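PDB 7JID: UDP-L-Rhamnose Synthase from Acanthamoeba polyphaga mimivirus, which probably makes UDP-L-rhamnose with NADP(H) as cofactor, as an RmlD-family reductase with a Rossmann-type nucleotide-binding domain. Local coordinates for residues Ile185-Met198 with Phe216-Leu228. Numbering follows the deposited sequence. Where two conformers were deposited one is given.
Sequences ICSIPNSMTILDQM and FTNPGLVSHNEIL. With AWU ([[(2~{R},3~{S},4~{R},5~{R})-5-[2,4-bis(oxidanylidene)pyrimidin-1-yl]-3,4-bis(oxidanyl)oxolan-2-yl]methoxy-oxidanyl-phosphoryl] [(2~{R},3~{R},4~{R},5~{R},6~{S})-6-methyl-3,4,5-tris(oxidanyl)oxan-2-yl] hydrogen phosphate), chain C.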
ATOM      1  N   ILE A 185      17.899  15.306 -22.759  1.00 12.50           N
ATOM      2  CA  ILE A 185      18.432  14.961 -21.415  1.00 11.17           C
ATOM      3  C   ILE A 185      17.988  16.052 -20.464  1.00 10.92           C
ATOM      4  O   ILE A 185      18.300  17.221 -20.696  1.00 12.15           O
ATOM      5  CB  ILE A 185      19.961  14.845 -21.481  1.00 11.22           C
ATOM      6  CG1 ILE A 185      20.402  13.733 -22.447  1.00 12.58           C
ATOM      7  CG2 ILE A 185      20.536  14.674 -20.092  1.00 10.84           C
ATOM      8  CD1 ILE A 185      19.962  12.338 -22.092  1.00 14.06           C
ATOM      9  N   CYS A 186      17.316  15.645 -19.384  1.00 10.36           N
ATOM     10  CA  CYS A 186      17.019  16.526 -18.251  1.00 10.69           C
ATOM     11  C   CYS A 186      18.166  16.375 -17.261  1.00 11.84           C
ATOM     12  O   CYS A 186      18.161  15.373 -16.526  1.00 10.70           O
ATOM     13  CB  CYS A 186      15.653  16.223 -17.653  1.00 11.18           C
ATOM     14  SG  CYS A 186      15.252  17.345 -16.319  1.00 11.93           S
ATOM     15  N   SER A 187      19.183  17.255 -17.328  1.00 11.06           N
ATOM     16  CA  SER A 187      20.403  17.083 -16.497  1.00 10.13           C
ATOM     17  C   SER A 187      20.178  17.662 -15.097  1.00 10.00           C
ATOM     18  O   SER A 187      20.057  18.889 -14.913  1.00 10.07           O
ATOM     19  CB  SER A 187      21.653  17.651 -17.142  1.00 10.47           C
ATOM     20  OG  SER A 187      22.836  17.367 -16.405  1.00 10.31           O
ATOM     21  N   ILE A 188      20.254  16.823 -14.076  1.00  9.02           N
ATOM     22  CA  ILE A 188      20.064  17.261 -12.671  1.00  8.70           C
ATOM     23  C   ILE A 188      21.020  16.444 -11.800  1.00  9.35           C
ATOM     24  O   ILE A 188      21.058  15.226 -11.926  1.00  9.37           O
ATOM     25  CB  ILE A 188      18.594  17.091 -12.208  1.00  8.20           C
ATOM     26  CG1 ILE A 188      17.588  17.924 -13.036  1.00  8.90           C
ATOM     27  CG2 ILE A 188      18.472  17.422 -10.726  1.00  9.08           C
ATOM     28  CD1 ILE A 188      16.127  17.650 -12.716  1.00  9.12           C
ATOM     29  N   PRO A 189      21.780  17.078 -10.875  1.00  9.44           N
ATOM     30  CA  PRO A 189      22.653  16.333  -9.953  1.00  8.89           C
ATOM     31  C   PRO A 189      21.821  15.362  -9.103  1.00  9.85           C
ATOM     32  O   PRO A 189      20.812  15.752  -8.523  1.00  8.76           O
ATOM     33  CB  PRO A 189      23.347  17.413  -9.118  1.00  9.37           C
ATOM     34  CG  PRO A 189      23.285  18.638 -10.007  1.00 10.37           C
ATOM     35  CD  PRO A 189      21.951  18.528 -10.694  1.00 11.46           C
ATOM     36  N   ASN A 190      22.336  14.155  -8.913  1.00  8.96           N
ATOM     37  CA  ASN A 190      21.578  13.097  -8.224  1.00  8.52           C
ATOM     38  C   ASN A 190      22.507  12.087  -7.562  1.00  8.86           C
ATOM     39  O   ASN A 190      23.658  11.898  -8.052  1.00  6.89           O
ATOM     40  CB  ASN A 190      20.771  12.316  -9.253  1.00  9.09           C
ATOM     41  CG  ASN A 190      19.374  12.848  -9.420  1.00  8.13           C
ATOM     42  OD1 ASN A 190      18.517  12.591  -8.574  1.00  7.74           O
ATOM     43  ND2 ASN A 190      19.140  13.565 -10.536  1.00  8.17           N
ATOM     44  N   SER A 191      22.016  11.483  -6.494  1.00  8.61           N
ATOM     45  CA  SER A 191      22.613  10.294  -5.867  1.00  7.83           C
ATOM     46  C   SER A 191      22.291   9.091  -6.734  1.00  8.11           C
ATOM     47  O   SER A 191      21.085   8.848  -7.010  1.00  8.56           O
ATOM     48  CB  SER A 191      22.164  10.113  -4.482  1.00  8.75           C
ATOM     49  OG  SER A 191      22.686  11.108  -3.609  1.00  9.10           O
ATOM     50  N   MET A 192      23.303   8.301  -7.055  1.00  8.62           N
ATOM     51  CA  MET A 192      23.150   7.109  -7.918  1.00  8.88           C
ATOM     52  C   MET A 192      23.961   5.952  -7.347  1.00  8.45           C
ATOM     53  O   MET A 192      24.842   6.195  -6.580  1.00  8.75           O
ATOM     54  CB  MET A 192      23.563   7.366  -9.372  1.00  9.27           C
ATOM     55  CG  MET A 192      23.145   8.712  -9.890  1.00  9.80           C
ATOM     56  SD  MET A 192      23.294   8.770 -11.692  1.00  9.45           S
ATOM     57  CE  MET A 192      22.701  10.454 -12.027  1.00  8.18           C
ATOM     58  N   THR A 193      23.636   4.749  -7.790  1.00  8.72           N
ATOM     59  CA  THR A 193      24.200   3.473  -7.290  1.00  8.60           C
ATOM     60  C   THR A 193      24.948   2.783  -8.419  1.00  8.34           C
ATOM     61  O   THR A 193      24.308   2.389  -9.390  1.00  8.45           O
ATOM     62  CB  THR A 193      23.089   2.553  -6.788  1.00  8.00           C
ATOM     63  OG1 THR A 193      22.367   3.189  -5.732  1.00  7.08           O
ATOM     64  CG2 THR A 193      23.631   1.263  -6.207  1.00  8.24           C
ATOM     65  N   ILE A 194      26.278   2.623  -8.281  1.00  8.54           N
ATOM     66  CA  ILE A 194      27.057   1.795  -9.221  1.00  8.93           C
ATOM     67  C   ILE A 194      27.018   0.347  -8.728  1.00  8.99           C
ATOM     68  O   ILE A 194      27.608   0.056  -7.691  1.00  9.78           O
ATOM     69  CB  ILE A 194      28.489   2.307  -9.417  1.00  9.27           C
ATOM     70  CG1 ILE A 194      28.462   3.753  -9.956  1.00  8.88           C
ATOM     71  CG2 ILE A 194      29.189   1.346 -10.367  1.00  9.53           C
ATOM     72  CD1 ILE A 194      29.793   4.378 -10.007  1.00  9.82           C
ATOM     73  N   LEU A 195      26.236  -0.495  -9.400  1.00  9.64           N
ATOM     74  CA  LEU A 195      25.951  -1.850  -8.871  1.00 10.63           C
ATOM     75  C   LEU A 195      27.231  -2.685  -8.873  1.00 11.88           C
ATOM     76  O   LEU A 195      27.385  -3.470  -7.953  1.00 10.98           O
ATOM     77  CB  LEU A 195      24.848  -2.515  -9.706  1.00 10.56           C
ATOM     78  CG  LEU A 195      23.443  -1.978  -9.485  1.00 11.31           C
ATOM     79  CD1 LEU A 195      22.471  -2.656 -10.431  1.00 10.98           C
ATOM     80  CD2 LEU A 195      22.990  -2.150  -8.043  1.00 10.89           C
ATOM     81  N   ASP A 196      28.133  -2.495  -9.840  1.00 13.40           N
ATOM     82  CA  ASP A 196      29.395  -3.275  -9.849  1.00 14.23           C
ATOM     83  C   ASP A 196      30.159  -3.050  -8.537  1.00 13.41           C
ATOM     84  O   ASP A 196      30.729  -3.982  -8.007  1.00 12.23           O
ATOM     85  CB  ASP A 196      30.239  -2.958 -11.072  1.00 14.58           C
ATOM     86  CG  ASP A 196      29.480  -3.145 -12.353  1.00 16.42           C
ATOM     87  OD1 ASP A 196      29.618  -4.230 -12.964  1.00 17.19           O
ATOM     88  OD2 ASP A 196      28.759  -2.214 -12.765  1.00 15.39           O
ATOM     89  N   GLN A 197      30.126  -1.833  -8.009  1.00 11.85           N
ATOM     90  CA  GLN A 197      30.833  -1.443  -6.781  1.00 12.35           C
ATOM     91  C   GLN A 197      30.038  -1.814  -5.535  1.00 12.40           C
ATOM     92  O   GLN A 197      30.667  -2.157  -4.493  1.00 14.55           O
ATOM     93  CB  GLN A 197      31.153   0.055  -6.856  1.00 13.80           C
ATOM     94  CG  GLN A 197      32.206   0.328  -7.906  1.00 15.56           C
ATOM     95  CD  GLN A 197      32.330   1.788  -8.258  1.00 19.64           C
ATOM     96  OE1 GLN A 197      31.859   2.641  -7.508  1.00 16.67           O
ATOM     97  NE2 GLN A 197      32.964   2.055  -9.397  1.00 22.36           N
ATOM     98  N   MET A 198      28.714  -1.741  -5.577  1.00 10.91           N
ATOM     99  CA  MET A 198      27.951  -1.759  -4.314  0.50 10.20           C
ATOM    100  C   MET A 198      27.259  -3.120  -4.109  1.00 11.96           C
ATOM    101  O   MET A 198      26.866  -3.376  -2.989  1.00 12.15           O
ATOM    102  CB  MET A 198      27.011  -0.555  -4.252  0.50  8.55           C
ATOM    103  CG  MET A 198      27.788   0.738  -4.358  0.50  7.36           C
ATOM    104  SD  MET A 198      26.844   2.218  -3.885  0.50  5.67           S
ATOM    105  CE  MET A 198      26.729   1.938  -2.117  0.50  6.30           C
ATOM    106  N   PHE A 216      21.823   3.822  -0.092  1.00  8.85           N
ATOM    107  CA  PHE A 216      22.687   2.825  -0.737  1.00  9.79           C
ATOM    108  C   PHE A 216      23.035   3.333  -2.134  1.00  9.45           C
ATOM    109  O   PHE A 216      22.931   2.606  -3.117  1.00  8.77           O
ATOM    110  CB  PHE A 216      22.038   1.454  -0.705  1.00 10.06           C
ATOM    111  CG  PHE A 216      23.085   0.387  -0.691  1.00 10.29           C
ATOM    112  CD1 PHE A 216      23.822   0.148   0.453  1.00 11.38           C
ATOM    113  CD2 PHE A 216      23.237  -0.439  -1.782  1.00 10.18           C
ATOM    114  CE1 PHE A 216      24.760  -0.886   0.452  1.00  9.74           C
ATOM    115  CE2 PHE A 216      24.194  -1.439  -1.789  1.00 10.39           C
ATOM    116  CZ  PHE A 216      24.919  -1.675  -0.646  1.00 10.19           C
ATOM    117  N   THR A 217      23.517   4.566  -2.156  1.00  9.31           N
ATOM    118  CA  THR A 217      24.109   5.217  -3.341  1.00  8.14           C
ATOM    119  C   THR A 217      25.595   5.498  -3.078  1.00  7.69           C
ATOM    120  O   THR A 217      26.008   5.629  -1.906  1.00  8.06           O
ATOM    121  CB  THR A 217      23.349   6.502  -3.669  1.00  7.17           C
ATOM    122  OG1 THR A 217      23.284   7.241  -2.452  1.00  8.18           O
ATOM    123  CG2 THR A 217      21.954   6.240  -4.208  1.00  7.99           C
ATOM    124  N   ASN A 218      26.394   5.645  -4.132  1.00  8.71           N
ATOM    125  CA  ASN A 218      27.798   6.102  -3.993  1.00  8.81           C
ATOM    126  C   ASN A 218      27.758   7.502  -3.400  1.00  9.43           C
ATOM    127  O   ASN A 218      26.821   8.276  -3.671  1.00  9.19           O
ATOM    128  CB  ASN A 218      28.548   6.148  -5.317  1.00  8.48           C
ATOM    129  CG  ASN A 218      28.821   4.806  -5.976  1.00  8.81           C
ATOM    130  OD1 ASN A 218      27.909   4.122  -6.445  1.00  9.10           O
ATOM    131  ND2 ASN A 218      30.098   4.435  -5.985  1.00 10.40           N
ATOM    132  N   PRO A 219      28.705   7.831  -2.517  1.00  9.43           N
ATOM    133  CA  PRO A 219      28.714   9.175  -1.942  1.00  9.29           C
ATOM    134  C   PRO A 219      28.708  10.274  -3.016  1.00  8.64           C
ATOM    135  O   PRO A 219      29.401  10.128  -4.046  1.00  8.33           O
ATOM    136  CB  PRO A 219      29.969   9.189  -1.096  1.00 10.08           C
ATOM    137  CG  PRO A 219      30.073   7.765  -0.642  1.00 10.74           C
ATOM    138  CD  PRO A 219      29.672   6.918  -1.864  1.00 10.76           C
ATOM    139  N   GLY A 220      27.953  11.340  -2.749  1.00  8.79           N
ATOM    140  CA  GLY A 220      27.965  12.541  -3.591  1.00  8.45           C
ATOM    141  C   GLY A 220      26.990  12.492  -4.755  1.00  7.58           C
ATOM    142  O   GLY A 220      26.111  11.615  -4.847  1.00  9.15           O
ATOM    143  N   LEU A 221      27.051  13.547  -5.557  1.00  7.47           N
ATOM    144  CA  LEU A 221      26.124  13.833  -6.666  1.00  8.03           C
ATOM    145  C   LEU A 221      26.824  13.839  -7.998  1.00  7.63           C
ATOM    146  O   LEU A 221      27.975  14.314  -8.086  1.00  7.42           O
ATOM    147  CB  LEU A 221      25.520  15.217  -6.407  1.00  7.82           C
ATOM    148  CG  LEU A 221      24.594  15.348  -5.209  1.00  8.69           C
ATOM    149  CD1 LEU A 221      24.224  16.822  -5.009  1.00  9.48           C
ATOM    150  CD2 LEU A 221      23.358  14.448  -5.362  1.00  9.12           C
ATOM    151  N   VAL A 222      26.140  13.356  -9.014  1.00  7.79           N
ATOM    152  CA  VAL A 222      26.578  13.452 -10.412  1.00  8.84           C
ATOM    153  C   VAL A 222      25.363  13.819 -11.238  1.00  7.59           C
ATOM    154  O   VAL A 222      24.229  13.419 -10.921  1.00  7.34           O
ATOM    155  CB  VAL A 222      27.238  12.152 -10.899  1.00  9.05           C
ATOM    156  CG1 VAL A 222      26.222  11.016 -11.027  1.00  9.07           C
ATOM    157  CG2 VAL A 222      28.046  12.407 -12.157  1.00  9.39           C
ATOM    158  N   SER A 223      25.589  14.539 -12.314  1.00  8.94           N
ATOM    159  CA  SER A 223      24.499  14.887 -13.257  1.00  8.88           C
ATOM    160  C   SER A 223      24.611  14.066 -14.522  1.00  9.03           C
ATOM    161  O   SER A 223      25.684  13.561 -14.852  1.00  9.34           O
ATOM    162  CB  SER A 223      24.478  16.342 -13.617  1.00  8.99           C
ATOM    163  OG  SER A 223      25.601  16.635 -14.415  1.00  9.51           O
ATOM    164  N   HIS A 224      23.521  14.053 -15.246  1.00  8.25           N
ATOM    165  CA  HIS A 224      23.459  13.419 -16.586  1.00  8.10           C
ATOM    166  C   HIS A 224      24.538  14.072 -17.457  1.00  8.70           C
ATOM    167  O   HIS A 224      25.222  13.368 -18.198  1.00  9.84           O
ATOM    168  CB  HIS A 224      22.070  13.590 -17.179  1.00  8.04           C
ATOM    169  CG  HIS A 224      20.923  13.213 -16.305  1.00  8.18           C
ATOM    170  ND1 HIS A 224      20.723  13.772 -15.040  1.00  7.47           N
ATOM    171  CD2 HIS A 224      19.900  12.366 -16.511  1.00  9.14           C
ATOM    172  CE1 HIS A 224      19.602  13.281 -14.533  1.00  7.77           C
ATOM    173  NE2 HIS A 224      19.106  12.410 -15.395  1.00  9.30           N
ATOM    174  N   ASN A 225      24.645  15.396 -17.413  1.00  8.64           N
ATOM    175  CA  ASN A 225      25.646  16.081 -18.247  1.00  9.81           C
ATOM    176  C   ASN A 225      27.043  15.646 -17.860  1.00  9.66           C
ATOM    177  O   ASN A 225      27.873  15.482 -18.763  1.00 10.11           O
ATOM    178  CB  ASN A 225      25.477  17.587 -18.163  1.00  9.94           C
ATOM    179  CG  ASN A 225      24.333  18.123 -18.988  1.00 11.20           C
ATOM    180  OD1 ASN A 225      23.668  17.400 -19.724  1.00 11.92           O
ATOM    181  ND2 ASN A 225      24.082  19.406 -18.791  1.00 13.27           N
ATOM    182  N   GLU A 226      27.338  15.482 -16.573  1.00  9.09           N
ATOM    183  CA  GLU A 226      28.716  15.077 -16.194  1.00  8.68           C
ATOM    184  C   GLU A 226      29.012  13.677 -16.756  1.00  8.43           C
ATOM    185  O   GLU A 226      30.129  13.435 -17.249  1.00 10.28           O
ATOM    186  CB  GLU A 226      28.943  15.057 -14.687  1.00  8.34           C
ATOM    187  CG  GLU A 226      29.076  16.416 -14.055  1.00  9.00           C
ATOM    188  CD  GLU A 226      29.060  16.325 -12.551  1.00  9.61           C
ATOM    189  OE1 GLU A 226      28.034  15.917 -12.047  1.00  9.70           O
ATOM    190  OE2 GLU A 226      30.062  16.664 -11.905  1.00 12.83           O
ATOM    191  N   ILE A 227      28.035  12.764 -16.709  1.00  8.93           N
ATOM    192  CA  ILE A 227      28.193  11.376 -17.208  1.00  7.93           C
ATOM    193  C   ILE A 227      28.383  11.396 -18.727  1.00  9.63           C
ATOM    194  O   ILE A 227      29.367  10.793 -19.197  1.00 10.60           O
ATOM    195  CB  ILE A 227      26.998  10.482 -16.835  1.00  8.08           C
ATOM    196  CG1 ILE A 227      26.932  10.293 -15.327  1.00  8.29           C
ATOM    197  CG2 ILE A 227      27.120   9.139 -17.572  1.00  8.03           C
ATOM    198  CD1 ILE A 227      25.616   9.733 -14.901  1.00  8.89           C
ATOM    199  N   LEU A 228      27.563  12.135 -19.455  1.00  9.76           N
ATOM    200  CA  LEU A 228      27.667  12.131 -20.934  1.00 10.69           C
ATOM    201  C   LEU A 228      28.994  12.798 -21.297  1.00 10.86           C
ATOM    202  O   LEU A 228      29.575  12.378 -22.263  1.00 12.01           O
ATOM    203  CB  LEU A 228      26.461  12.825 -21.561  1.00 11.82           C
ATOM    204  CG  LEU A 228      25.181  12.020 -21.385  1.00 12.50           C
ATOM    205  CD1 LEU A 228      23.964  12.874 -21.668  1.00 13.53           C
ATOM    206  CD2 LEU A 228      25.205  10.756 -22.239  1.00 12.99           C
TER
HETATM  207  PA  AWU C 301      13.745   6.698 -16.605  1.00 15.89           P
HETATM  208  O1A AWU C 301      12.365   7.164 -16.876  1.00 17.34           O
HETATM  209  O2A AWU C 301      14.489   5.964 -17.707  1.00 14.81           O
HETATM  210  O3A AWU C 301      13.954   5.609 -15.410  1.00 17.99           O
HETATM  211  PB  AWU C 301      12.961   5.356 -14.118  1.00 16.57           P
HETATM  212  O1B AWU C 301      12.585   6.631 -13.323  1.00 16.78           O
HETATM  213  O2B AWU C 301      11.834   4.400 -14.566  1.00 15.79           O
HETATM  214  O3B AWU C 301      14.025   4.581 -13.208  1.00 17.14           O
HETATM  215  C5' AWU C 301      13.466   2.501 -10.293  1.00 18.49           C
HETATM  216  O5' AWU C 301      13.777   2.934 -11.603  1.00 18.08           O
HETATM  217  C4' AWU C 301      14.554   2.954  -9.335  1.00 17.75           C
HETATM  218  O4' AWU C 301      14.200   2.687  -7.959  1.00 16.12           O
HETATM  219  C3' AWU C 301      14.751   4.426  -9.494  1.00 17.39           C
HETATM  220  O3' AWU C 301      15.938   4.773  -8.832  1.00 16.18           O
HETATM  221  C2' AWU C 301      14.962   4.850 -10.943  1.00 17.24           C
HETATM  222  C1' AWU C 301      13.963   4.267 -11.840  1.00 17.34           C
HETATM  223  N1  AWU C 301      15.308  11.193 -18.680  1.00 10.49           N
HETATM  224  C2  AWU C 301      15.774  12.129 -19.587  1.00 12.07           C
HETATM  225  O2  AWU C 301      16.797  12.795 -19.327  1.00 10.67           O
HETATM  226  N3  AWU C 301      15.170  12.200 -20.816  1.00 12.38           N
HETATM  227  C4  AWU C 301      14.046  11.492 -21.108  1.00 12.62           C
HETATM  228  O4  AWU C 301      13.559  11.601 -22.293  1.00 12.85           O
HETATM  229  C5  AWU C 301      13.591  10.536 -20.200  1.00 11.84           C
HETATM  230  C6  AWU C 301      14.164  10.463 -18.934  1.00 10.62           C
HETATM  231  C1C AWU C 301      15.946  11.063 -17.338  1.00 10.03           C
HETATM  232  C2C AWU C 301      15.011  11.069 -16.128  1.00  9.18           C
HETATM  233  C3C AWU C 301      15.819  10.234 -15.103  1.00  9.87           C
HETATM  234  C4C AWU C 301      16.536   9.279 -16.002  1.00  9.67           C
HETATM  235  C5C AWU C 301      16.025   7.854 -15.980  1.00 11.23           C
HETATM  236  C6' AWU C 301      13.375   0.980 -10.402  1.00 19.05           C
HETATM  237  O2' AWU C 301      16.184   4.292 -11.380  1.00 17.77           O
HETATM  238  O2C AWU C 301      14.840  12.395 -15.697  1.00  9.58           O
HETATM  239  O3C AWU C 301      16.815  11.026 -14.481  1.00  8.38           O
HETATM  240  O4C AWU C 301      16.391   9.722 -17.345  1.00 10.30           O
HETATM  241  O5C AWU C 301      14.592   7.934 -16.162  1.00 13.81           O
HETATM  242  O   HOH W   1      24.784   9.707  -2.548  1.00  7.29           O
HETATM  243  O   HOH W   2      25.723   9.204  -6.084  1.00  7.95           O
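N190 and V222 pair as a single antiparallel bridge, hydrogen-bonded both ways: V222 N gives a nearly straight bond to N190 O at 3.0 Å, and N190 N returns one to V222 O. Farther along, N218 N donates to M192 O, and T193 OG1 reaches F216 O at 2.7 Å. Both polar atoms of the N218 amide are used. N218 OD1 accepts from I194 N, at the N-cap of helix 195-207, at 2.9 Å nearly end-on to the carbonyl, while ND2 donates to Q197 OE1, the two amide planes turned 72° apart, and to P275 O. Beside these bonds, one water joins S191 OG (also bonded to L262 N), T217 OG1 and N218 O, and a second joins M192 N, N218 O and G220 O.

At the other end, chi1 of -174° turns S187 OG toward the start of helix 224-234, capped by the S223-E226 box, where it accepts N225 N at 2.9 Å. The H224 ring lies with one face under C186 O, 3.2 Å above its centre, and H224 NE2 is 2.8 Å from the ribose hydroxyl O3C of the bound UDP-rhamnose, whose uracil O2 takes C186 N.

The extended M192 side chain crosses that of V222 at about a right angle, SD and CE both against CG1, and meets I227 CD1 with its sulfur. At the far end M198, in one of two conformers, bends at chi3 (70°) and sets CE over the F216 ring, 4.0 Å from its centroid, a CH-pi and Met-aromatic contact.

The paired loops thus connect the nucleotide-sugar pocket with the Rossmann sheet: F216 packs on strand 157-162, M192 and I227 on helix 175-181, and I194, N218 and V222 on helix 277-287.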